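Local coordinates for fructuronate-tagaturonate epimerase UxaE from Cohnella laeviribosi in complex with 1 glycerol (Cohnella laeviribosi, PDB 6IL9), which interconverts D-fructuronate and D-tagaturonate as a hexuronate epimerase, probably using the zinc ion held in its TIM barrel, at residues A[117-122]-A[176-181]; A[124-129]-A[403-408]; A[313-318]-A[349-354]. All blocks are in the same frame, centred on the assembly; numbering follows the deposited sequence.

Contact 1: A[117-122]-A[176-181]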
loop_
_atom_site.group_PDB
_atom_site.type_symbol
_atom_site.label_atom_id
_atom_site.label_comp_id
_atom_site.label_asym_id
_atom_site.label_seq_id
_atom_site.Cartn_x
_atom_site.Cartn_y
_atom_site.Cartn_z
ATOM N N HIS A 117 9.304 -2.466 -9.484
ATOM C CA HIS A 117 9.885 -1.683 -8.398
ATOM C C HIS A 117 8.965 -1.732 -7.201
ATOM O O HIS A 117 7.756 -1.514 -7.356
ATOM C CB HIS A 117 10.081 -0.229 -8.820
ATOM C CG HIS A 117 10.969 -0.063 -10.007
ATOM N ND1 HIS A 117 12.318 -0.342 -9.965
ATOM C CD2 HIS A 117 10.709 0.365 -11.265
ATOM C CE1 HIS A 117 12.848 -0.108 -11.153
ATOM N NE2 HIS A 117 11.894 0.327 -11.958
ATOM N N PRO A 118 9.494 -1.992 -6.002
ATOM C CA PRO A 118 8.628 -2.103 -4.821
ATOM C C PRO A 118 8.378 -0.786 -4.116
ATOM O O PRO A 118 9.319 -0.043 -3.827
ATOM C CB PRO A 118 9.409 -3.062 -3.912
ATOM C CG PRO A 118 10.870 -2.744 -4.234
ATOM C CD PRO A 118 10.896 -2.346 -5.714
ATOM N N ILE A 119 7.115 -0.486 -3.832
ATOM C CA ILE A 119 6.765 0.573 -2.891
ATOM C C ILE A 119 6.652 -0.135 -1.544
ATOM O O ILE A 119 5.592 -0.630 -1.161
ATOM C CB ILE A 119 5.484 1.301 -3.296
ATOM C CG1 ILE A 119 5.534 1.687 -4.784
ATOM C CG2 ILE A 119 5.280 2.539 -2.411
ATOM C CD1 ILE A 119 6.733 2.559 -5.196
ATOM N N LEU A 120 7.782 -0.218 -0.836
ATOM C CA LEU A 120 7.861 -1.084 0.344
ATOM C C LEU A 120 7.265 -0.441 1.577
ATOM O O LEU A 120 6.892 -1.151 2.518
ATOM C CB LEU A 120 9.311 -1.442 0.654
ATOM C CG LEU A 120 10.026 -2.499 -0.145
ATOM C CD1 LEU A 120 11.445 -2.534 0.390
ATOM C CD2 LEU A 120 9.353 -3.850 0.064
ATOM N N ALA A 121 7.230 0.887 1.619
ATOM C CA ALA A 121 6.647 1.646 2.714
ATOM C C ALA A 121 5.334 2.213 2.208
ATOM O O ALA A 121 5.326 3.130 1.383
ATOM C CB ALA A 121 7.593 2.759 3.172
ATOM N N GLN A 122 4.224 1.668 2.684
ATOM C CA GLN A 122 2.921 2.138 2.218
ATOM C C GLN A 122 1.910 1.851 3.311
ATOM O O GLN A 122 1.638 0.684 3.589
ATOM C CB GLN A 122 2.527 1.440 0.917
ATOM C CG GLN A 122 1.083 1.693 0.516
ATOM C CD GLN A 122 0.466 0.502 -0.182
ATOM O OE1 GLN A 122 0.779 0.220 -1.332
ATOM N NE2 GLN A 122 -0.414 -0.208 0.514
ATOM N N PHE A 176 8.622 10.808 2.029
ATOM C CA PHE A 176 7.835 9.961 1.144
ATOM C C PHE A 176 8.015 10.408 -0.299
ATOM O O PHE A 176 8.171 11.601 -0.586
ATOM C CB PHE A 176 6.366 9.976 1.551
ATOM C CG PHE A 176 6.089 9.101 2.737
ATOM C CD1 PHE A 176 6.373 9.548 4.014
ATOM C CD2 PHE A 176 5.614 7.812 2.572
ATOM C CE1 PHE A 176 6.161 8.736 5.123
ATOM C CE2 PHE A 176 5.379 6.992 3.672
ATOM C CZ PHE A 176 5.668 7.445 4.950
ATOM N N THR A 177 8.042 9.431 -1.203
ATOM C CA THR A 177 8.342 9.675 -2.606
ATOM C C THR A 177 7.125 9.503 -3.493
ATOM O O THR A 177 7.168 9.882 -4.669
ATOM C CB THR A 177 9.460 8.740 -3.077
ATOM O OG1 THR A 177 9.118 7.379 -2.769
ATOM C CG2 THR A 177 10.753 9.097 -2.378
ATOM N N MET A 178 6.052 8.952 -2.953
ATOM C CA MET A 178 4.785 8.786 -3.637
ATOM C C MET A 178 3.721 9.384 -2.737
ATOM O O MET A 178 3.725 9.130 -1.531
ATOM C CB MET A 178 4.521 7.298 -3.910
ATOM C CG MET A 178 3.191 6.981 -4.557
ATOM S SD MET A 178 3.097 5.256 -5.134
ATOM C CE MET A 178 1.398 5.275 -5.706
ATOM N N LEU A 179 2.851 10.218 -3.294
ATOM C CA LEU A 179 1.780 10.839 -2.523
ATOM C C LEU A 179 0.450 10.502 -3.175
ATOM O O LEU A 179 0.215 10.864 -4.329
ATOM C CB LEU A 179 1.966 12.359 -2.430
ATOM C CG LEU A 179 2.978 12.882 -1.417
ATOM C CD1 LEU A 179 2.653 14.319 -1.035
ATOM C CD2 LEU A 179 3.010 12.012 -0.188
ATOM N N THR A 180 -0.416 9.805 -2.438
ATOM C CA THR A 180 -1.729 9.407 -2.926
ATOM C C THR A 180 -2.773 10.381 -2.403
ATOM O O THR A 180 -2.999 10.454 -1.194
ATOM C CB THR A 180 -2.065 7.985 -2.468
ATOM O OG1 THR A 180 -1.114 7.078 -3.043
ATOM C CG2 THR A 180 -3.475 7.586 -2.886
ATOM N N LEU A 181 -3.413 11.111 -3.307
ATOM C CA LEU A 181 -4.436 12.089 -2.936
ATOM C C LEU A 181 -5.810 11.446 -3.055
ATOM O O LEU A 181 -6.304 11.202 -4.165
ATOM C CB LEU A 181 -4.357 13.342 -3.809
ATOM C CG LEU A 181 -5.299 14.465 -3.344
ATOM C CD1 LEU A 181 -4.862 14.942 -1.974
ATOM C CD2 LEU A 181 -5.296 15.623 -4.342
#
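I119 and M178 meet sulfur against branched aliphatic chain, each pointing its CB toward the other strand. The methionine is drawn out to full length, with CG anti to the backbone N (chi1 177°) and the next two torsions also extended, and this carries SD across to the isoleucine. There the sulfur settles into the fork of the branches: SD of M178 lies 4.3 Å from CG1 of I119, 4.4 Å from its CG2 and 4.5 Å from its CD1. The terminal CE of M178 lies farther off, so SD rather than the methyl does the touching.

A second, looser pair sits two residues further along 117-122. The CB of F176 points neither toward nor away from 117-122, but its ring end comes nearer, with CE2 4.5 Å from the carbonyl O of A121 and 4.8 Å from the methyl CB of A121. The ring meets that oxygen obliquely. No hydrogen bond joins the segments, and the CA atoms of I119 and M178 stay 8.5 Å apart, too far for directly paired strands.

The missing partner is strand 156-162, which runs between 117-124 and 178-182, the second and fourth strands of the eight-stranded parallel TIM barrel. I119 and M178 both lean on its D158, while A121 and F176 both rest on its A157. On helix 135-149, A121 reaches V138 and F176 reaches I139.

Contact 2: A[124-129]-A[403-408]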
loop_
_atom_site.group_PDB
_atom_site.type_symbol
_atom_site.label_atom_id
_atom_site.label_comp_id
_atom_site.label_asym_id
_atom_site.label_seq_id
_atom_site.Cartn_x
_atom_site.Cartn_y
_atom_site.Cartn_z
ATOM N N SER A 124 -1.895 3.754 5.062
ATOM C CA SER A 124 -2.870 4.835 5.081
ATOM C C SER A 124 -2.927 5.478 6.461
ATOM O O SER A 124 -2.489 4.903 7.459
ATOM C CB SER A 124 -4.266 4.329 4.705
ATOM O OG SER A 124 -4.807 3.510 5.733
ATOM N N ILE A 125 -3.499 6.687 6.496
ATOM C CA ILE A 125 -3.711 7.392 7.758
ATOM C C ILE A 125 -4.567 6.552 8.698
ATOM O O ILE A 125 -4.294 6.463 9.902
ATOM C CB ILE A 125 -4.344 8.773 7.491
ATOM C CG1 ILE A 125 -3.356 9.680 6.764
ATOM C CG2 ILE A 125 -4.789 9.413 8.788
ATOM C CD1 ILE A 125 -2.132 10.023 7.591
ATOM N N ARG A 126 -5.607 5.907 8.157
ATOM C CA ARG A 126 -6.448 5.033 8.968
ATOM C C ARG A 126 -5.664 3.841 9.503
ATOM O O ARG A 126 -5.822 3.457 10.666
ATOM C CB ARG A 126 -7.647 4.555 8.147
ATOM C CG ARG A 126 -8.442 3.438 8.815
ATOM C CD ARG A 126 -9.783 3.260 8.149
ATOM N NE ARG A 126 -10.581 4.478 8.253
ATOM C CZ ARG A 126 -11.370 4.936 7.287
ATOM N NH1 ARG A 126 -11.468 4.271 6.141
ATOM N NH2 ARG A 126 -12.056 6.057 7.467
ATOM N N GLU A 127 -4.819 3.234 8.666
ATOM C CA GLU A 127 -4.013 2.108 9.133
ATOM C C GLU A 127 -3.079 2.516 10.265
ATOM O O GLU A 127 -2.878 1.753 11.215
ATOM C CB GLU A 127 -3.209 1.527 7.976
ATOM C CG GLU A 127 -3.996 0.581 7.111
ATOM C CD GLU A 127 -3.261 0.218 5.833
ATOM O OE1 GLU A 127 -2.806 1.137 5.107
ATOM O OE2 GLU A 127 -3.140 -0.994 5.551
ATOM N N LEU A 128 -2.469 3.700 10.163
ATOM C CA LEU A 128 -1.638 4.185 11.262
ATOM C C LEU A 128 -2.460 4.344 12.532
ATOM O O LEU A 128 -2.021 3.952 13.619
ATOM C CB LEU A 128 -0.994 5.518 10.896
ATOM C CG LEU A 128 -0.016 5.520 9.721
ATOM C CD1 LEU A 128 0.460 6.943 9.459
ATOM C CD2 LEU A 128 1.151 4.576 9.994
ATOM N N ALA A 129 -3.659 4.915 12.410
ATOM C CA ALA A 129 -4.500 5.153 13.581
ATOM C C ALA A 129 -4.968 3.847 14.215
ATOM O O ALA A 129 -5.015 3.728 15.445
ATOM C CB ALA A 129 -5.694 6.023 13.186
ATOM N N ALA A 403 -17.528 -0.502 10.081
ATOM C CA ALA A 403 -17.687 0.941 9.960
ATOM C C ALA A 403 -16.552 1.586 9.170
ATOM O O ALA A 403 -16.740 2.678 8.626
ATOM C CB ALA A 403 -17.788 1.570 11.353
ATOM N N TYR A 404 -15.390 0.926 9.076
ATOM C CA TYR A 404 -14.204 1.467 8.416
ATOM C C TYR A 404 -13.944 0.882 7.038
ATOM O O TYR A 404 -13.253 1.514 6.230
ATOM C CB TYR A 404 -12.958 1.202 9.265
ATOM C CG TYR A 404 -12.898 1.991 10.542
ATOM C CD1 TYR A 404 -12.553 3.335 10.529
ATOM C CD2 TYR A 404 -13.170 1.396 11.758
ATOM C CE1 TYR A 404 -12.491 4.068 11.696
ATOM C CE2 TYR A 404 -13.111 2.119 12.931
ATOM C CZ TYR A 404 -12.770 3.455 12.893
ATOM O OH TYR A 404 -12.706 4.185 14.058
ATOM N N TYR A 405 -14.429 -0.324 6.769
ATOM C CA TYR A 405 -14.209 -0.983 5.491
ATOM C C TYR A 405 -15.541 -1.526 5.012
ATOM O O TYR A 405 -16.264 -2.155 5.791
ATOM C CB TYR A 405 -13.182 -2.106 5.629
ATOM C CG TYR A 405 -11.820 -1.586 6.023
ATOM C CD1 TYR A 405 -10.915 -1.184 5.053
ATOM C CD2 TYR A 405 -11.455 -1.463 7.351
ATOM C CE1 TYR A 405 -9.675 -0.690 5.392
ATOM C CE2 TYR A 405 -10.205 -0.969 7.707
ATOM C CZ TYR A 405 -9.324 -0.577 6.716
ATOM O OH TYR A 405 -8.074 -0.078 7.026
ATOM N N HIS A 406 -15.871 -1.272 3.749
ATOM C CA HIS A 406 -17.142 -1.735 3.195
ATOM C C HIS A 406 -16.973 -3.161 2.691
ATOM O O HIS A 406 -16.234 -3.403 1.732
ATOM C CB HIS A 406 -17.627 -0.834 2.066
ATOM C CG HIS A 406 -18.874 -1.341 1.409
ATOM N ND1 HIS A 406 -20.127 -1.155 1.955
ATOM C CD2 HIS A 406 -19.060 -2.070 0.283
ATOM C CE1 HIS A 406 -21.033 -1.726 1.179
ATOM N NE2 HIS A 406 -20.413 -2.286 0.156
ATOM N N VAL A 407 -17.657 -4.107 3.338
ATOM C CA VAL A 407 -17.622 -5.509 2.942
ATOM C C VAL A 407 -19.038 -6.069 2.982
ATOM O O VAL A 407 -19.918 -5.554 3.675
ATOM C CB VAL A 407 -16.689 -6.343 3.853
ATOM C CG1 VAL A 407 -15.227 -5.890 3.686
ATOM C CG2 VAL A 407 -17.130 -6.230 5.327
ATOM N N THR A 408 -19.269 -7.143 2.222
ATOM C CA THR A 408 -20.557 -7.830 2.256
ATOM C C THR A 408 -20.430 -9.215 2.878
ATOM O O THR A 408 -21.150 -10.147 2.510
ATOM C CB THR A 408 -21.165 -7.917 0.853
ATOM O OG1 THR A 408 -20.218 -8.486 -0.060
ATOM C CG2 THR A 408 -21.581 -6.528 0.360
HETATM O O HOH W 1 -6.892 1.661 4.956
#
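R126 reaches Y404 and Y405 by starting extended and then bending: CG stands anti to the backbone N (chi1 169°), and a turn at chi3 of -61° brings the guanidinium round to Y404. The CD1 edge of that tyrosine faces the arginine. NE of R126 comes in at the ring edge, 3.2 Å from CD1 of Y404, and CZ lies in the ring plane as well; the two flat groups are inclined at 55°. This is therefore no cation-pi stack. CB of Y404 lies over one face of the guanidinium.

Y405 runs past R126 in the opposite direction and brings its hydroxyl to the aliphatic part of the chain, OH lying 3.9 Å from CD of R126. The same OH is 4.1 Å from CG of E127, whose side chain it crosses at about a right angle. A water ties the segments together, 3.0 Å from OH of Y405 and 2.9 Å from OG of S124.

On the helix side, S124 and E127 make a capping box that opens helix 125-131: E127 N donates to OG of S124 at 2.9 Å, and S124 N donates at 2.8 Å to the anti lone pair of OE1 of E127. The other carboxylate oxygen, OE2, forms a salt bridge with R99, and bound glycerol lies about 5 Å from the E127 side chain.

The contact thus joins the end of barrel strand 117-124 and the start of helix 125-131 to the loop after helix 384-402. S124 packs on the zinc ligand H161 of strand 156-162, I125 and L128 reach Y135 of helix 135-149, and Y405 hydrogen-bonds Y442 and packs on I440 of helix 432-440.

Contact 3: A[313-318]-A[349-354]; sequences IDYIGD and FSVFAL
D314, on the TIM-barrel loop after strand 300-302, grips S350 near the start of helix 349-358 with both carboxylate oxygens. S350 N donates to OD1 of D314 at 3.1 Å, fairly straight at 159° and into the syn lone pair; its bond to OD2 is weak. OG of S350 gives its proton to OD2 of D314 at 2.7 Å, coming from above the carboxylate plane, 43° out of it. A third donor lies within the loop itself: Y315 N reaches OD1 of D314 at 2.7 Å from the anti side, tilted out of the plane. OD1 thus takes two backbone N-H groups, one from each segment, and its carboxylate is fixed in rotation. A negative charge placed here, against the amino end of a helix, is likely to be stabilised by the helix dipole. An alanine here has no carboxylate and is likely to leave S350 N, S350 OG and Y315 N without this shared acceptor.

Beyond the polar grip comes a small apolar touch. The backbone sets CB of Y315 3.9 Å from CG1 of V351. With CG anti to the backbone N (chi1 -180°), CG of Y315 also stays near, 4.1 Å from CG1 of V351, and the ring is sent on until its OH hydrogen-bonds the carbonyl of I306. The two side chains cross at about a right angle. V351 also packs on I319 and F322 of helix 319-336, where D318 sits at the N-cap, its OD1 making a weak bond to A320 N.

F349 packs on L486 of helix 469-487, and K482 makes a cation-pi contact with its ring. One turn along, the ring of F352 meets the backbone of F349, whose N sits 4.0 Å above one face of it, offset toward the rim.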
loop_
_atom_site.group_PDB
_atom_site.type_symbol
_atom_site.label_atom_id
_atom_site.label_comp_id
_atom_site.label_asym_id
_atom_site.label_seq_id
_atom_site.Cartn_x
_atom_site.Cartn_y
_atom_site.Cartn_z
ATOM N N ILE A 313 -10.713 -10.706 -1.055
ATOM C CA ILE A 313 -11.370 -11.631 -1.957
ATOM C C ILE A 313 -11.084 -11.219 -3.396
ATOM O O ILE A 313 -10.556 -10.143 -3.664
ATOM C CB ILE A 313 -12.882 -11.670 -1.697
ATOM C CG1 ILE A 313 -13.485 -10.276 -1.901
ATOM C CG2 ILE A 313 -13.146 -12.186 -0.278
ATOM C CD1 ILE A 313 -15.032 -10.337 -2.066
ATOM N N ASP A 314 -11.477 -12.086 -4.326
ATOM C CA ASP A 314 -11.378 -11.790 -5.751
ATOM C C ASP A 314 -12.517 -10.868 -6.198
ATOM O O ASP A 314 -13.432 -10.538 -5.437
ATOM C CB ASP A 314 -11.394 -13.101 -6.554
ATOM C CG ASP A 314 -10.663 -13.006 -7.891
ATOM O OD1 ASP A 314 -10.387 -11.901 -8.376
ATOM O OD2 ASP A 314 -10.375 -14.069 -8.474
ATOM N N TYR A 315 -12.437 -10.450 -7.461
ATOM C CA TYR A 315 -13.387 -9.521 -8.072
ATOM C C TYR A 315 -14.840 -9.980 -7.941
ATOM O O TYR A 315 -15.146 -11.171 -8.040
ATOM C CB TYR A 315 -13.029 -9.372 -9.554
ATOM C CG TYR A 315 -13.921 -8.437 -10.341
ATOM C CD1 TYR A 315 -13.873 -7.058 -10.136
ATOM C CD2 TYR A 315 -14.777 -8.928 -11.325
ATOM C CE1 TYR A 315 -14.669 -6.199 -10.868
ATOM C CE2 TYR A 315 -15.573 -8.078 -12.064
ATOM C CZ TYR A 315 -15.518 -6.704 -11.832
ATOM O OH TYR A 315 -16.310 -5.835 -12.567
ATOM N N ILE A 316 -15.742 -9.018 -7.727
ATOM C CA ILE A 316 -17.189 -9.239 -7.786
ATOM C C ILE A 316 -17.724 -8.506 -9.008
ATOM O O ILE A 316 -17.552 -7.288 -9.130
ATOM C CB ILE A 316 -17.909 -8.740 -6.519
ATOM C CG1 ILE A 316 -17.518 -9.560 -5.289
ATOM C CG2 ILE A 316 -19.420 -8.842 -6.697
ATOM C CD1 ILE A 316 -17.931 -8.910 -3.977
ATOM N N GLY A 317 -18.400 -9.232 -9.897
ATOM C CA GLY A 317 -19.036 -8.582 -11.022
ATOM C C GLY A 317 -18.865 -9.394 -12.288
ATOM O O GLY A 317 -18.594 -10.590 -12.249
ATOM N N ASP A 318 -19.060 -8.716 -13.417
ATOM C CA ASP A 318 -19.028 -9.326 -14.742
ATOM C C ASP A 318 -17.678 -8.979 -15.353
ATOM O O ASP A 318 -17.443 -7.824 -15.730
ATOM C CB ASP A 318 -20.195 -8.802 -15.586
ATOM C CG ASP A 318 -20.212 -9.359 -17.006
ATOM O OD1 ASP A 318 -19.240 -10.016 -17.433
ATOM O OD2 ASP A 318 -21.223 -9.126 -17.703
ATOM N N PHE A 349 -7.187 -12.157 -8.315
ATOM C CA PHE A 349 -6.469 -12.964 -9.298
ATOM C C PHE A 349 -7.165 -12.952 -10.651
ATOM O O PHE A 349 -6.495 -13.027 -11.692
ATOM C CB PHE A 349 -6.299 -14.390 -8.773
ATOM C CG PHE A 349 -5.513 -14.462 -7.489
ATOM C CD1 PHE A 349 -4.206 -13.997 -7.438
ATOM C CD2 PHE A 349 -6.085 -14.974 -6.329
ATOM C CE1 PHE A 349 -3.481 -14.045 -6.242
ATOM C CE2 PHE A 349 -5.369 -15.027 -5.141
ATOM C CZ PHE A 349 -4.065 -14.562 -5.103
ATOM N N SER A 350 -8.491 -12.799 -10.656
ATOM C CA SER A 350 -9.263 -12.813 -11.894
ATOM C C SER A 350 -8.996 -11.616 -12.801
ATOM O O SER A 350 -9.352 -11.672 -13.986
ATOM C CB SER A 350 -10.758 -12.856 -11.557
ATOM O OG SER A 350 -11.090 -14.133 -11.071
ATOM N N VAL A 351 -8.415 -10.530 -12.285
ATOM C CA VAL A 351 -8.193 -9.333 -13.097
ATOM C C VAL A 351 -6.734 -9.133 -13.488
ATOM O O VAL A 351 -6.457 -8.285 -14.352
ATOM C CB VAL A 351 -8.716 -8.060 -12.399
ATOM C CG1 VAL A 351 -10.110 -8.280 -11.847
ATOM C CG2 VAL A 351 -7.751 -7.608 -11.309
ATOM N N PHE A 352 -5.800 -9.872 -12.891
ATOM C CA PHE A 352 -4.390 -9.517 -13.012
ATOM C C PHE A 352 -3.874 -9.679 -14.431
ATOM O O PHE A 352 -3.144 -8.812 -14.927
ATOM C CB PHE A 352 -3.558 -10.353 -12.058
ATOM C CG PHE A 352 -3.698 -9.950 -10.623
ATOM C CD1 PHE A 352 -4.113 -8.676 -10.276
ATOM C CD2 PHE A 352 -3.402 -10.848 -9.623
ATOM C CE1 PHE A 352 -4.235 -8.312 -8.944
ATOM C CE2 PHE A 352 -3.523 -10.493 -8.289
ATOM C CZ PHE A 352 -3.933 -9.239 -7.946
ATOM N N ALA A 353 -4.210 -10.783 -15.106
ATOM C CA ALA A 353 -3.707 -10.947 -16.465
ATOM C C ALA A 353 -4.258 -9.860 -17.379
ATOM O O ALA A 353 -3.537 -9.328 -18.240
ATOM C CB ALA A 353 -4.060 -12.336 -16.999
ATOM N N LEU A 354 -5.533 -9.515 -17.201
ATOM C CA LEU A 354 -6.128 -8.427 -17.966
ATOM C C LEU A 354 -5.396 -7.118 -17.713
ATOM O O LEU A 354 -5.109 -6.361 -18.649
ATOM C CB LEU A 354 -7.610 -8.283 -17.599
ATOM C CG LEU A 354 -8.534 -9.411 -18.065
ATOM C CD1 LEU A 354 -9.913 -9.230 -17.443
ATOM C CD2 LEU A 354 -8.647 -9.428 -19.576
#

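From the N terminus, 117-122 on the second strand of the barrel opens contact 1, and 124-129, directly after it at the start of helix 125-131, opens contact 2. Contact 1 closes first, at 176-181, joining the second and fourth strands across the third. Because contact 2 is still open there, the two cross. Its return comes only at 403-408, past helix 384-402, tying the mouth of the barrel to the late helical part of the chain. Contact 3 falls within that span, closing a short loop from 313-318 to 349-354 around helix 319-336 and strand 339-342. It comes wholly after contact 1, and its nearest atoms lie about 5 Å from contact 2 without touching.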